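Local coordinates for soluble secreted antigen MPT53 (Mycobacterium tuberculosis, PDB 1LU4), which probably catalyses the oxidation of reduced, unfolded secreted proteins so that they form disulfide bonds, at residues A9-G14 against N80-N85; Q23-V28 against A55-G60; I61-D66 against V90-Y95; F103-A108 against G129-L134. One frame throughout, in Å; residues are numbered along the deposited sequence. Where two conformers were deposited one is given.

Interaction 1: residues A9-G14 against N80-N85; sequences ATTLSG and NFTNLN
At strand 82-85, an edge of the thioredoxin-fold sheet, Thr11 and Leu84 form a single isolated beta bridge, their CA atoms 4.2 Å apart. The contact shows how the end of the small hairpin 8-10/16-18 is joined to the main sheet by one bridge: the touching parts, Ala9 to Leu12 and Thr82 to Asn85, run about 96° apart, and the pairing ends after two backbone bonds. Asn85 N gives its hydrogen to Thr10 O at 2.9 Å. In return Leu12 N reaches Asn83 O at 2.9 Å.

Side chains add apolar contacts round the bridge. With CG anti to its carbonyl carbon (chi1 -55°), Leu12 spreads its two methyls over neighbouring residues of the strand. CD1 lies against the CB of Asn83, and CD2 meets the CB of Asn85 at 3.8 Å, the Leu12 and Asn85 side chains crossing at about a right angle. The same leucine packs on Met70 and Val74 of helix 67-77, while the end of Asn83 leads away from this contact, and its OD1 accepts a bond from Trp32 NE1. Ala9 CB touches Leu84 CD1 at 3.7 Å, and the CG2 methyls of Thr11 and Thr82 meet at 3.9 Å. Thr11 OG1 accepts Ala15 N, just past the type I turn from Thr11 to Gly14. Water extends the polar seam: one molecule accepts from Asn85 ND2 at 3.1 Å and donates to Thr11 O at 2.9 Å.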
loop_
_atom_site.group_PDB
_atom_site.type_symbol
_atom_site.label_atom_id
_atom_site.label_comp_id
_atom_site.label_asym_id
_atom_site.label_seq_id
_atom_site.Cartn_x
_atom_site.Cartn_y
_atom_site.Cartn_z
ATOM N N ALA A 9 9.465 9.485 3.022
ATOM C CA ALA A 9 9.567 8.828 1.747
ATOM C C ALA A 9 9.444 9.796 0.588
ATOM O O ALA A 9 9.183 10.977 0.830
ATOM C CB ALA A 9 8.421 7.808 1.705
ATOM N N THR A 10 9.572 9.294 -0.613
ATOM C CA THR A 10 9.332 10.078 -1.843
ATOM C C THR A 10 8.291 9.337 -2.671
ATOM O O THR A 10 8.388 8.140 -2.886
ATOM C CB THR A 10 10.603 10.246 -2.669
ATOM O OG1 THR A 10 11.548 10.942 -1.851
ATOM C CG2 THR A 10 10.437 11.113 -3.899
ATOM N N THR A 11 7.302 10.101 -3.156
ATOM C CA THR A 11 6.263 9.500 -3.977
ATOM C C THR A 11 6.721 9.250 -5.380
ATOM O O THR A 11 7.811 9.742 -5.769
ATOM C CB THR A 11 4.996 10.384 -4.030
ATOM O OG1 THR A 11 5.248 11.520 -4.888
ATOM C CG2 THR A 11 4.584 10.905 -2.647
ATOM N N LEU A 12 5.937 8.490 -6.141
ATOM C CA LEU A 12 6.391 8.220 -7.508
ATOM C C LEU A 12 6.465 9.499 -8.313
ATOM O O LEU A 12 7.191 9.492 -9.299
ATOM C CB LEU A 12 5.439 7.293 -8.251
ATOM C CG LEU A 12 5.150 5.976 -7.581
ATOM C CD1 LEU A 12 4.313 5.108 -8.544
ATOM C CD2 LEU A 12 6.383 5.244 -7.156
ATOM N N SER A 13 5.732 10.554 -7.983
ATOM C CA SER A 13 5.676 11.844 -8.642
ATOM C C SER A 13 6.855 12.704 -8.239
ATOM O O SER A 13 7.088 13.767 -8.801
ATOM C CB SER A 13 4.413 12.618 -8.277
ATOM O OG SER A 13 3.315 11.951 -8.863
ATOM N N GLY A 14 7.561 12.292 -7.198
ATOM C CA GLY A 14 8.710 13.025 -6.700
ATOM C C GLY A 14 8.452 13.900 -5.496
ATOM O O GLY A 14 9.311 14.727 -5.145
ATOM N N ASN A 80 -5.489 5.812 -7.522
ATOM C CA ASN A 80 -5.554 7.222 -7.165
ATOM C C ASN A 80 -5.352 7.444 -5.679
ATOM O O ASN A 80 -6.270 7.860 -4.919
ATOM C CB ASN A 80 -6.922 7.785 -7.599
ATOM C CG ASN A 80 -7.028 9.275 -7.358
ATOM O OD1 ASN A 80 -6.027 9.985 -7.393
ATOM N ND2 ASN A 80 -8.216 9.753 -7.145
ATOM N N PHE A 81 -4.146 7.190 -5.237
ATOM C CA PHE A 81 -3.725 7.372 -3.875
ATOM C C PHE A 81 -2.204 7.469 -3.882
ATOM O O PHE A 81 -1.561 7.175 -4.898
ATOM C CB PHE A 81 -4.233 6.269 -2.929
ATOM C CG PHE A 81 -4.008 4.858 -3.412
ATOM C CD1 PHE A 81 -2.760 4.227 -3.196
ATOM C CD2 PHE A 81 -4.998 4.128 -4.036
ATOM C CE1 PHE A 81 -2.587 2.903 -3.583
ATOM C CE2 PHE A 81 -4.835 2.803 -4.406
ATOM C CZ PHE A 81 -3.600 2.209 -4.166
ATOM N N THR A 82 -1.620 7.860 -2.749
ATOM C CA THR A 82 -0.164 8.018 -2.691
ATOM C C THR A 82 0.514 6.672 -2.948
ATOM O O THR A 82 0.151 5.669 -2.355
ATOM C CB THR A 82 0.231 8.488 -1.273
ATOM O OG1 THR A 82 -0.380 9.760 -1.039
ATOM C CG2 THR A 82 1.743 8.626 -1.165
ATOM N N ASN A 83 1.531 6.688 -3.798
ATOM C CA ASN A 83 2.423 5.526 -3.972
ATOM C C ASN A 83 3.840 5.987 -3.813
ATOM O O ASN A 83 4.280 6.997 -4.359
ATOM C CB ASN A 83 2.207 4.869 -5.359
ATOM C CG ASN A 83 0.929 4.073 -5.355
ATOM O OD1 ASN A 83 0.885 2.927 -4.915
ATOM N ND2 ASN A 83 -0.118 4.738 -5.798
ATOM N N LEU A 84 4.592 5.229 -3.015
ATOM C CA LEU A 84 5.940 5.580 -2.605
ATOM C C LEU A 84 6.964 4.776 -3.410
ATOM O O LEU A 84 6.797 3.579 -3.610
ATOM C CB LEU A 84 6.166 5.279 -1.106
ATOM C CG LEU A 84 5.137 6.049 -0.211
ATOM C CD1 LEU A 84 5.410 5.751 1.251
ATOM C CD2 LEU A 84 5.162 7.550 -0.445
ATOM N N ASN A 85 8.007 5.466 -3.851
ATOM C CA ASN A 85 9.115 4.784 -4.521
ATOM C C ASN A 85 10.115 4.390 -3.436
ATOM O O ASN A 85 10.969 5.219 -3.072
ATOM C CB ASN A 85 9.750 5.763 -5.521
ATOM C CG ASN A 85 10.986 5.159 -6.176
ATOM O OD1 ASN A 85 11.270 3.992 -6.052
ATOM N ND2 ASN A 85 11.734 6.013 -6.844
HETATM O O HOH W 1 10.345 6.517 -0.605
HETATM O O HOH W 2 10.342 8.824 -6.796
#

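Interaction 2: residues Q23-V28 against A55-G60; sequences QGKPAV and AVTFVG
Val28 and Phe58 sit side by side on neighbouring parallel strands, their side chains pointing the same way. Val28 CB lies 3.7 Å above the Phe58 ring plane, displaced toward the rim, in a CH-pi contact over one face. Val28 has CG1 anti to its backbone N (chi1 175°) and CG2 beside that N, and CG2 meets Val56 CG1 at 3.9 Å. Pro26 CB touches the other methyl of Val56 less closely.

The backbone sets this register. Thr57 bonds both ways: its N donates to Pro26 O at 3.1 Å, and its O accepts Val28 N at 2.9 Å. It thus bonds the residues on either side of its partner Ala27, as parallel pairing requires. Val28 O then takes Val59 N at 2.8 Å. The two strands belong to the beta-alpha-beta unit formed by strand 27-32, helix 37-52 and strand 57-62.

One shell further out, helix 37-52 covers Phe58 through Leu46, Val49 and Ala50, and Val131 of helix 124-133 reaches Val28, Val56 and Phe58. Away from this apolar layer, two waters bridge the chains where the strands begin. Thr57 OG1 donates to one at 2.7 Å, and that water donates in turn to Pro26 O and Ala55 O. The hydroxyl accepts a bond from the second water, which itself accepts from Lys25 NZ at 2.8 Å.

Pro26 O is therefore gripped twice, by an amide and by a water. The chemistry implies that ordered solvent links Pro26 O, Ala55 O, Thr57 OG1 and Lys25 NZ, while Val28, Val56 and Phe58 pack against helices.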
loop_
_atom_site.group_PDB
_atom_site.type_symbol
_atom_site.label_atom_id
_atom_site.label_comp_id
_atom_site.label_asym_id
_atom_site.label_seq_id
_atom_site.Cartn_x
_atom_site.Cartn_y
_atom_site.Cartn_z
ATOM N N GLN A 23 -0.591 8.556 11.273
ATOM C CA GLN A 23 -0.973 8.196 12.651
ATOM C C GLN A 23 -2.331 8.775 13.008
ATOM O O GLN A 23 -2.736 9.926 12.697
ATOM C CB GLN A 23 0.171 8.649 13.578
ATOM C CG GLN A 23 1.446 7.864 13.326
ATOM C CD GLN A 23 2.636 8.291 14.157
ATOM O OE1 GLN A 23 3.448 7.444 14.584
ATOM N NE2 GLN A 23 2.759 9.599 14.401
ATOM N N GLY A 24 -3.151 7.969 13.698
ATOM C CA GLY A 24 -4.416 8.364 14.274
ATOM C C GLY A 24 -5.563 8.356 13.288
ATOM O O GLY A 24 -6.602 8.942 13.617
ATOM N N LYS A 25 -5.377 7.715 12.133
ATOM C CA LYS A 25 -6.530 7.620 11.228
ATOM C C LYS A 25 -6.471 6.223 10.597
ATOM O O LYS A 25 -5.459 5.509 10.575
ATOM C CB LYS A 25 -6.536 8.794 10.258
ATOM C CG LYS A 25 -5.305 8.797 9.413
ATOM C CD LYS A 25 -5.327 9.768 8.251
ATOM C CE LYS A 25 -4.638 11.074 8.538
ATOM N NZ LYS A 25 -4.098 11.650 7.283
ATOM N N PRO A 26 -7.606 5.738 10.116
ATOM C CA PRO A 26 -7.640 4.440 9.441
ATOM C C PRO A 26 -6.813 4.534 8.137
ATOM O O PRO A 26 -6.875 5.519 7.405
ATOM C CB PRO A 26 -9.114 4.235 9.104
ATOM C CG PRO A 26 -9.807 5.538 9.313
ATOM C CD PRO A 26 -8.932 6.421 10.125
ATOM N N ALA A 27 -6.016 3.492 7.909
ATOM C CA ALA A 27 -5.122 3.544 6.767
ATOM C C ALA A 27 -4.839 2.130 6.272
ATOM O O ALA A 27 -4.971 1.151 7.050
ATOM C CB ALA A 27 -3.818 4.249 7.176
ATOM N N VAL A 28 -4.402 2.045 5.042
ATOM C CA VAL A 28 -3.994 0.760 4.461
ATOM C C VAL A 28 -2.648 1.015 3.785
ATOM O O VAL A 28 -2.535 1.878 2.919
ATOM C CB VAL A 28 -5.028 0.240 3.450
ATOM C CG1 VAL A 28 -4.513 -1.047 2.762
ATOM C CG2 VAL A 28 -6.403 -0.016 4.060
ATOM N N ALA A 55 -12.445 8.074 3.418
ATOM C CA ALA A 55 -11.953 8.444 4.742
ATOM C C ALA A 55 -10.898 7.452 5.246
ATOM O O ALA A 55 -10.397 7.667 6.377
ATOM C CB ALA A 55 -13.152 8.598 5.634
ATOM N N VAL A 56 -10.563 6.398 4.516
ATOM C CA VAL A 56 -9.427 5.504 4.807
ATOM C C VAL A 56 -8.310 5.955 3.859
ATOM O O VAL A 56 -8.523 6.166 2.649
ATOM C CB VAL A 56 -9.799 4.041 4.545
ATOM C CG1 VAL A 56 -8.644 3.090 4.742
ATOM C CG2 VAL A 56 -10.954 3.640 5.493
ATOM N N THR A 57 -7.111 6.154 4.410
ATOM C CA THR A 57 -5.999 6.634 3.600
ATOM C C THR A 57 -5.128 5.452 3.126
ATOM O O THR A 57 -4.617 4.709 3.939
ATOM C CB THR A 57 -5.146 7.604 4.429
ATOM O OG1 THR A 57 -6.018 8.672 4.890
ATOM C CG2 THR A 57 -4.059 8.235 3.582
ATOM N N PHE A 58 -5.073 5.301 1.827
ATOM C CA PHE A 58 -4.320 4.201 1.222
ATOM C C PHE A 58 -2.963 4.722 0.778
ATOM O O PHE A 58 -2.858 5.778 0.152
ATOM C CB PHE A 58 -5.050 3.665 -0.037
ATOM C CG PHE A 58 -6.276 2.826 0.292
ATOM C CD1 PHE A 58 -7.421 3.437 0.816
ATOM C CD2 PHE A 58 -6.262 1.457 0.071
ATOM C CE1 PHE A 58 -8.539 2.658 1.108
ATOM C CE2 PHE A 58 -7.380 0.664 0.348
ATOM C CZ PHE A 58 -8.486 1.305 0.858
ATOM N N VAL A 59 -1.912 3.930 1.064
ATOM C CA VAL A 59 -0.571 4.238 0.613
ATOM C C VAL A 59 0.016 2.973 0.058
ATOM O O VAL A 59 0.183 1.978 0.744
ATOM C CB VAL A 59 0.291 4.786 1.750
ATOM C CG1 VAL A 59 1.708 5.112 1.269
ATOM C CG2 VAL A 59 -0.375 6.016 2.372
ATOM N N GLY A 60 0.362 3.054 -1.235
ATOM C CA GLY A 60 1.112 1.952 -1.868
ATOM C C GLY A 60 2.604 2.187 -1.665
ATOM O O GLY A 60 3.061 3.335 -1.643
HETATM O O HOH W 3 -5.865 11.413 5.150
HETATM O O HOH W 4 -7.709 8.158 6.928
#

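Interaction 3: residues I61-D66 against V90-Y95; sequences IATRAD and VIWARY
Thr63 turns OG1 anti to its backbone N (chi1 -167°), which leaves CG2 between that N and the carbonyl carbon, and this methyl faces Trp92. Trp92 in turn has CG anti to its carbonyl carbon (chi1 -79°), and its indole reaches back toward strand 57-62. Two conformers of Trp92 were deposited and one is given, so every detail of the indole contact holds for that copy and is to that extent doubtful. In it the Thr63 methyl stands over the centre of the ring system in a CH-pi contact, 3.5 Å from the centroid of the five-membered ring.

Ile61 O meets the indole at its edge, near the ring plane, and accepts a weak hydrogen bond from Trp92 NE1 at 3.3 Å. Ile61 CG2 touches Trp92 CD1 at 3.7 Å. The far end of Ile61 crosses Ile91 at about a right angle, with CD1 against CG2 of Ile91 at 3.9 Å.

Asp86 organises both partners from outside: its O accepts Thr63 OG1, and its carboxylate oxygens take Ile91 N and Trp92 N at the start of helix 90-94. Phe31 meets the indole edge-to-face.

Trp92 also lies near, without touching, Cys36 and Cys39, the predicted redox pair, which are free thiols here. The chemistry implies an indole set against methyl groups beside the probable redox centre, its NE1 making one weak bond to Ile61 O.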
loop_
_atom_site.group_PDB
_atom_site.type_symbol
_atom_site.label_atom_id
_atom_site.label_comp_id
_atom_site.label_asym_id
_atom_site.label_seq_id
_atom_site.Cartn_x
_atom_site.Cartn_y
_atom_site.Cartn_z
ATOM N N ILE A 61 3.367 1.109 -1.553
ATOM C CA ILE A 61 4.794 1.207 -1.301
ATOM C C ILE A 61 5.442 0.208 -2.272
ATOM O O ILE A 61 5.282 -1.014 -2.127
ATOM C CB ILE A 61 5.167 0.916 0.166
ATOM C CG1 ILE A 61 4.358 1.830 1.115
ATOM C CG2 ILE A 61 6.658 1.073 0.345
ATOM C CD1 ILE A 61 4.489 1.608 2.581
ATOM N N ALA A 62 6.128 0.744 -3.279
ATOM C CA ALA A 62 6.667 -0.110 -4.353
ATOM C C ALA A 62 8.176 -0.192 -4.200
ATOM O O ALA A 62 8.860 0.740 -3.748
ATOM C CB ALA A 62 6.346 0.522 -5.718
ATOM N N THR A 63 8.736 -1.329 -4.634
ATOM C CA THR A 63 10.197 -1.471 -4.653
ATOM C C THR A 63 10.547 -2.482 -5.771
ATOM O O THR A 63 9.687 -3.057 -6.423
ATOM C CB THR A 63 10.723 -1.903 -3.298
ATOM O OG1 THR A 63 12.188 -1.737 -3.278
ATOM C CG2 THR A 63 10.405 -3.340 -2.942
ATOM N N ARG A 64 11.838 -2.642 -5.962
ATOM C CA ARG A 64 12.398 -3.644 -6.921
ATOM C C ARG A 64 11.969 -3.334 -8.339
ATOM O O ARG A 64 11.783 -4.265 -9.144
ATOM C CB ARG A 64 12.043 -5.063 -6.521
ATOM C CG ARG A 64 12.782 -5.476 -5.237
ATOM C CD ARG A 64 12.642 -6.945 -5.128
ATOM N NE ARG A 64 13.521 -7.709 -5.907
ATOM C CZ ARG A 64 13.413 -9.036 -6.036
ATOM N NH1 ARG A 64 12.442 -9.692 -5.477
ATOM N NH2 ARG A 64 14.246 -9.715 -6.738
ATOM N N ALA A 65 11.874 -2.060 -8.691
ATOM C CA ALA A 65 11.543 -1.721 -10.082
ATOM C C ALA A 65 11.974 -0.292 -10.352
ATOM O O ALA A 65 12.111 0.506 -9.410
ATOM C CB ALA A 65 10.043 -1.882 -10.372
ATOM N N ASP A 66 12.119 0.050 -11.637
ATOM C CA ASP A 66 12.399 1.442 -11.943
ATOM C C ASP A 66 11.130 2.279 -11.821
ATOM O O ASP A 66 9.987 1.789 -11.869
ATOM C CB ASP A 66 12.975 1.603 -13.349
ATOM C CG ASP A 66 12.055 0.975 -14.358
ATOM O OD1 ASP A 66 11.201 1.651 -14.917
ATOM O OD2 ASP A 66 12.135 -0.258 -14.566
ATOM N N VAL A 90 13.982 0.410 2.231
ATOM C CA VAL A 90 14.064 0.750 3.643
ATOM C C VAL A 90 12.716 0.656 4.352
ATOM O O VAL A 90 12.639 0.175 5.473
ATOM C CB VAL A 90 14.717 2.142 3.776
ATOM C CG1 VAL A 90 14.600 2.735 5.183
ATOM C CG2 VAL A 90 16.204 2.089 3.369
ATOM N N ILE A 91 11.651 1.139 3.692
ATOM C CA ILE A 91 10.336 1.007 4.361
ATOM C C ILE A 91 9.885 -0.428 4.358
ATOM O O ILE A 91 9.337 -0.935 5.362
ATOM C CB ILE A 91 9.279 1.937 3.679
ATOM C CG1 ILE A 91 9.784 3.399 3.665
ATOM C CG2 ILE A 91 7.942 1.778 4.337
ATOM C CD1 ILE A 91 8.912 4.215 2.696
ATOM N N TRP A 92 10.126 -1.167 3.279
ATOM C CA TRP A 92 9.780 -2.579 3.230
ATOM C C TRP A 92 10.272 -3.376 4.343
ATOM O O TRP A 92 9.869 -4.168 5.102
ATOM C CB TRP A 92 10.207 -3.269 1.978
ATOM C CG TRP A 92 9.292 -2.985 0.863
ATOM C CD1 TRP A 92 8.951 -1.775 0.348
ATOM C CD2 TRP A 92 8.584 -3.972 0.098
ATOM N NE1 TRP A 92 8.128 -1.898 -0.647
ATOM C CE2 TRP A 92 7.859 -3.230 -0.856
ATOM C CE3 TRP A 92 8.450 -5.362 0.064
ATOM C CZ2 TRP A 92 6.982 -3.631 -1.889
ATOM C CZ3 TRP A 92 7.607 -5.870 -0.923
ATOM C CH2 TRP A 92 6.948 -5.021 -1.806
ATOM N N ALA A 93 11.536 -2.857 4.702
ATOM C CA ALA A 93 12.661 -3.629 5.960
ATOM C C ALA A 93 11.906 -3.227 7.182
ATOM O O ALA A 93 11.808 -4.064 8.062
ATOM C CB ALA A 93 13.990 -3.154 5.774
ATOM N N ARG A 94 11.409 -2.001 7.323
ATOM C CA ARG A 94 10.827 -1.520 8.572
ATOM C C ARG A 94 9.618 -2.370 8.899
ATOM O O ARG A 94 9.319 -2.596 10.067
ATOM C CB ARG A 94 10.586 -0.004 8.439
ATOM C CG ARG A 94 9.938 0.629 9.660
ATOM C CD ARG A 94 9.727 2.078 9.173
ATOM N NE ARG A 94 10.893 2.817 9.598
ATOM C CZ ARG A 94 11.141 3.466 10.718
ATOM N NH1 ARG A 94 10.275 3.563 11.718
ATOM N NH2 ARG A 94 12.318 4.048 10.821
ATOM N N TYR A 95 8.904 -2.813 7.852
ATOM C CA TYR A 95 7.707 -3.554 8.018
ATOM C C TYR A 95 7.957 -5.021 7.891
ATOM O O TYR A 95 6.913 -5.684 7.889
ATOM C CB TYR A 95 6.625 -3.118 6.957
ATOM C CG TYR A 95 5.952 -1.888 7.547
ATOM C CD1 TYR A 95 4.843 -2.083 8.382
ATOM C CD2 TYR A 95 6.446 -0.616 7.314
ATOM C CE1 TYR A 95 4.185 -1.016 8.958
ATOM C CE2 TYR A 95 5.808 0.479 7.907
ATOM C CZ TYR A 95 4.681 0.238 8.716
ATOM O OH TYR A 95 4.135 1.353 9.270
#

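Interaction 4: residues F103-A108 against G129-L134; sequences FVFYRA and GRVAAL
Phe105 and Arg130 cross at about a right angle, the aliphatic part of the arginine passing over one face of the ring. Arg130 CB stands 3.8 Å above the ring plane, displaced toward the rim, in a CH-pi contact. The chain is extended from CG to NE, and its CD reaches Phe105 CE2 at 3.7 Å. CB and CD thus do the touching. The guanidinium has its own partner in Glu126, which forms a salt bridge with NE.

Other apolar groups approach the same phenylalanine at its rim. Val131 CG2 lies near the ring plane, 4.1 Å from CE1, and Leu134 brings CD1 to the edge while CD2 packs against Phe105 CB at 4.0 Å. Leu134 CD2 also covers Tyr106 O at 3.6 Å, although Tyr106 sets off away from the helix, its hydroxyl bonded to Ala1 N and Tyr95 OH.

At the exposed end, Arg107 crosses Leu134 obliquely and bends at chi3 (67°). Its NH1 comes within 2.8 Å of Ala133 O, which lies near the guanidinium plane, whereas Leu134 O sits over one face. A water accepts from Ala108 N and donates to Leu134 O, joining the loop after strand 102-106 to the last modelled residue.

Helix 124-133 thus lies on the sheet face that carries Phe105 and Val28, beside helix 37-52, as the C-terminal helix does in the thioredoxin fold.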
loop_
_atom_site.group_PDB
_atom_site.type_symbol
_atom_site.label_atom_id
_atom_site.label_comp_id
_atom_site.label_asym_id
_atom_site.label_seq_id
_atom_site.Cartn_x
_atom_site.Cartn_y
_atom_site.Cartn_z
ATOM N N PHE A 103 -0.463 -6.410 2.714
ATOM C CA PHE A 103 -1.308 -5.359 3.252
ATOM C C PHE A 103 -1.074 -5.180 4.747
ATOM O O PHE A 103 -0.964 -6.191 5.449
ATOM C CB PHE A 103 -2.772 -5.706 3.071
ATOM C CG PHE A 103 -3.301 -5.808 1.667
ATOM C CD1 PHE A 103 -3.116 -7.004 0.956
ATOM C CD2 PHE A 103 -3.977 -4.758 1.110
ATOM C CE1 PHE A 103 -3.639 -7.112 -0.312
ATOM C CE2 PHE A 103 -4.508 -4.862 -0.176
ATOM C CZ PHE A 103 -4.321 -6.040 -0.845
ATOM N N VAL A 104 -1.098 -3.933 5.185
ATOM C CA VAL A 104 -1.223 -3.607 6.595
ATOM C C VAL A 104 -2.455 -2.752 6.736
ATOM O O VAL A 104 -2.532 -1.676 6.182
ATOM C CB VAL A 104 0.017 -2.927 7.167
ATOM C CG1 VAL A 104 -0.148 -2.695 8.653
ATOM C CG2 VAL A 104 1.345 -3.715 6.907
ATOM N N PHE A 105 -3.408 -3.236 7.563
ATOM C CA PHE A 105 -4.685 -2.571 7.783
ATOM C C PHE A 105 -4.634 -1.888 9.139
ATOM O O PHE A 105 -4.634 -2.602 10.178
ATOM C CB PHE A 105 -5.791 -3.621 7.734
ATOM C CG PHE A 105 -6.019 -4.205 6.368
ATOM C CD1 PHE A 105 -6.759 -3.541 5.413
ATOM C CD2 PHE A 105 -5.434 -5.441 6.058
ATOM C CE1 PHE A 105 -6.937 -4.059 4.169
ATOM C CE2 PHE A 105 -5.613 -5.995 4.798
ATOM C CZ PHE A 105 -6.362 -5.293 3.866
ATOM N N TYR A 106 -4.572 -0.566 9.187
ATOM C CA TYR A 106 -4.470 0.184 10.442
ATOM C C TYR A 106 -5.798 0.806 10.831
ATOM O O TYR A 106 -6.481 1.453 10.047
ATOM C CB TYR A 106 -3.568 1.357 10.235
ATOM C CG TYR A 106 -2.066 1.110 10.376
ATOM C CD1 TYR A 106 -1.530 0.939 11.632
ATOM C CD2 TYR A 106 -1.257 1.041 9.281
ATOM C CE1 TYR A 106 -0.192 0.718 11.777
ATOM C CE2 TYR A 106 0.123 0.834 9.427
ATOM C CZ TYR A 106 0.636 0.667 10.677
ATOM O OH TYR A 106 1.992 0.457 10.819
ATOM N N ARG A 107 -6.140 0.578 12.095
ATOM C CA ARG A 107 -7.184 1.345 12.740
ATOM C C ARG A 107 -6.609 2.677 13.231
ATOM O O ARG A 107 -5.399 2.829 13.392
ATOM C CB ARG A 107 -7.776 0.603 13.946
ATOM C CG ARG A 107 -8.494 -0.691 13.509
ATOM C CD ARG A 107 -9.142 -1.271 14.779
ATOM N NE ARG A 107 -10.221 -0.438 15.285
ATOM C CZ ARG A 107 -11.491 -0.562 14.908
ATOM N NH1 ARG A 107 -11.822 -1.496 14.015
ATOM N NH2 ARG A 107 -12.397 0.245 15.431
ATOM N N ALA A 108 -7.517 3.646 13.501
ATOM C CA ALA A 108 -7.090 4.951 14.008
ATOM C C ALA A 108 -6.373 4.825 15.338
ATOM O O ALA A 108 -5.534 5.647 15.666
ATOM C CB ALA A 108 -8.331 5.859 14.157
ATOM N N GLY A 129 -14.322 -5.771 2.782
ATOM C CA GLY A 129 -14.710 -6.069 4.151
ATOM C C GLY A 129 -13.587 -5.718 5.138
ATOM O O GLY A 129 -13.914 -5.192 6.206
ATOM N N ARG A 130 -12.337 -5.981 4.785
ATOM C CA ARG A 130 -11.263 -5.605 5.750
ATOM C C ARG A 130 -11.214 -4.091 5.941
ATOM O O ARG A 130 -10.990 -3.568 7.042
ATOM C CB ARG A 130 -9.915 -6.161 5.287
ATOM C CG ARG A 130 -9.892 -7.715 5.296
ATOM C CD ARG A 130 -8.554 -8.173 4.738
ATOM N NE ARG A 130 -8.341 -9.595 4.803
ATOM C CZ ARG A 130 -7.983 -10.297 5.882
ATOM N NH1 ARG A 130 -7.757 -9.771 7.068
ATOM N NH2 ARG A 130 -7.833 -11.619 5.715
ATOM N N VAL A 131 -11.437 -3.366 4.837
ATOM C CA VAL A 131 -11.397 -1.883 4.950
ATOM C C VAL A 131 -12.592 -1.362 5.750
ATOM O O VAL A 131 -12.407 -0.480 6.617
ATOM C CB VAL A 131 -11.324 -1.307 3.529
ATOM C CG1 VAL A 131 -11.579 0.194 3.543
ATOM C CG2 VAL A 131 -9.952 -1.629 2.931
ATOM N N ALA A 132 -13.789 -1.920 5.515
ATOM C CA ALA A 132 -14.942 -1.514 6.326
ATOM C C ALA A 132 -14.682 -1.762 7.796
ATOM O O ALA A 132 -15.194 -1.010 8.660
ATOM C CB ALA A 132 -16.141 -2.319 5.854
ATOM N N ALA A 133 -13.963 -2.830 8.151
ATOM C CA ALA A 133 -13.791 -3.170 9.570
ATOM C C ALA A 133 -12.962 -2.114 10.286
ATOM O O ALA A 133 -13.038 -2.005 11.493
ATOM C CB ALA A 133 -13.097 -4.539 9.800
ATOM N N LEU A 134 -12.168 -1.347 9.553
ATOM C CA LEU A 134 -11.397 -0.270 10.220
ATOM C C LEU A 134 -12.462 0.728 10.777
ATOM O O LEU A 134 -11.429 1.204 11.750
ATOM C CB LEU A 134 -10.368 0.249 9.255
ATOM C CG LEU A 134 -9.446 -0.717 8.518
ATOM C CD1 LEU A 134 -8.566 -0.018 7.485
ATOM C CD2 LEU A 134 -8.562 -1.447 9.536
HETATM O O HOH W 5 -10.361 3.321 13.151
#

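All four contacts reach one five-stranded mixed sheet. Interaction 2 joins strands 27-32 and 57-62 near its middle, and interaction 1 ties the end of strand 8-10 and the turn after it to the edge strand 82-85, their centres about 14 Å apart. Interaction 3 continues strand 57-62 toward helix 90-94, and interaction 4 packs helix 124-133 on strand 102-106, with its centre only about 8 Å from that of interaction 2. Along the chain, interaction 2 is nested within the loop closed by interaction 1, interaction 3 alternates with interaction 1, and interaction 4 follows all three. Interactions 3 and 4, about 21 Å apart between centres, still meet through Tyr95 and Tyr106. Sequence-distant segments thereby build one compact thioredoxin-like domain.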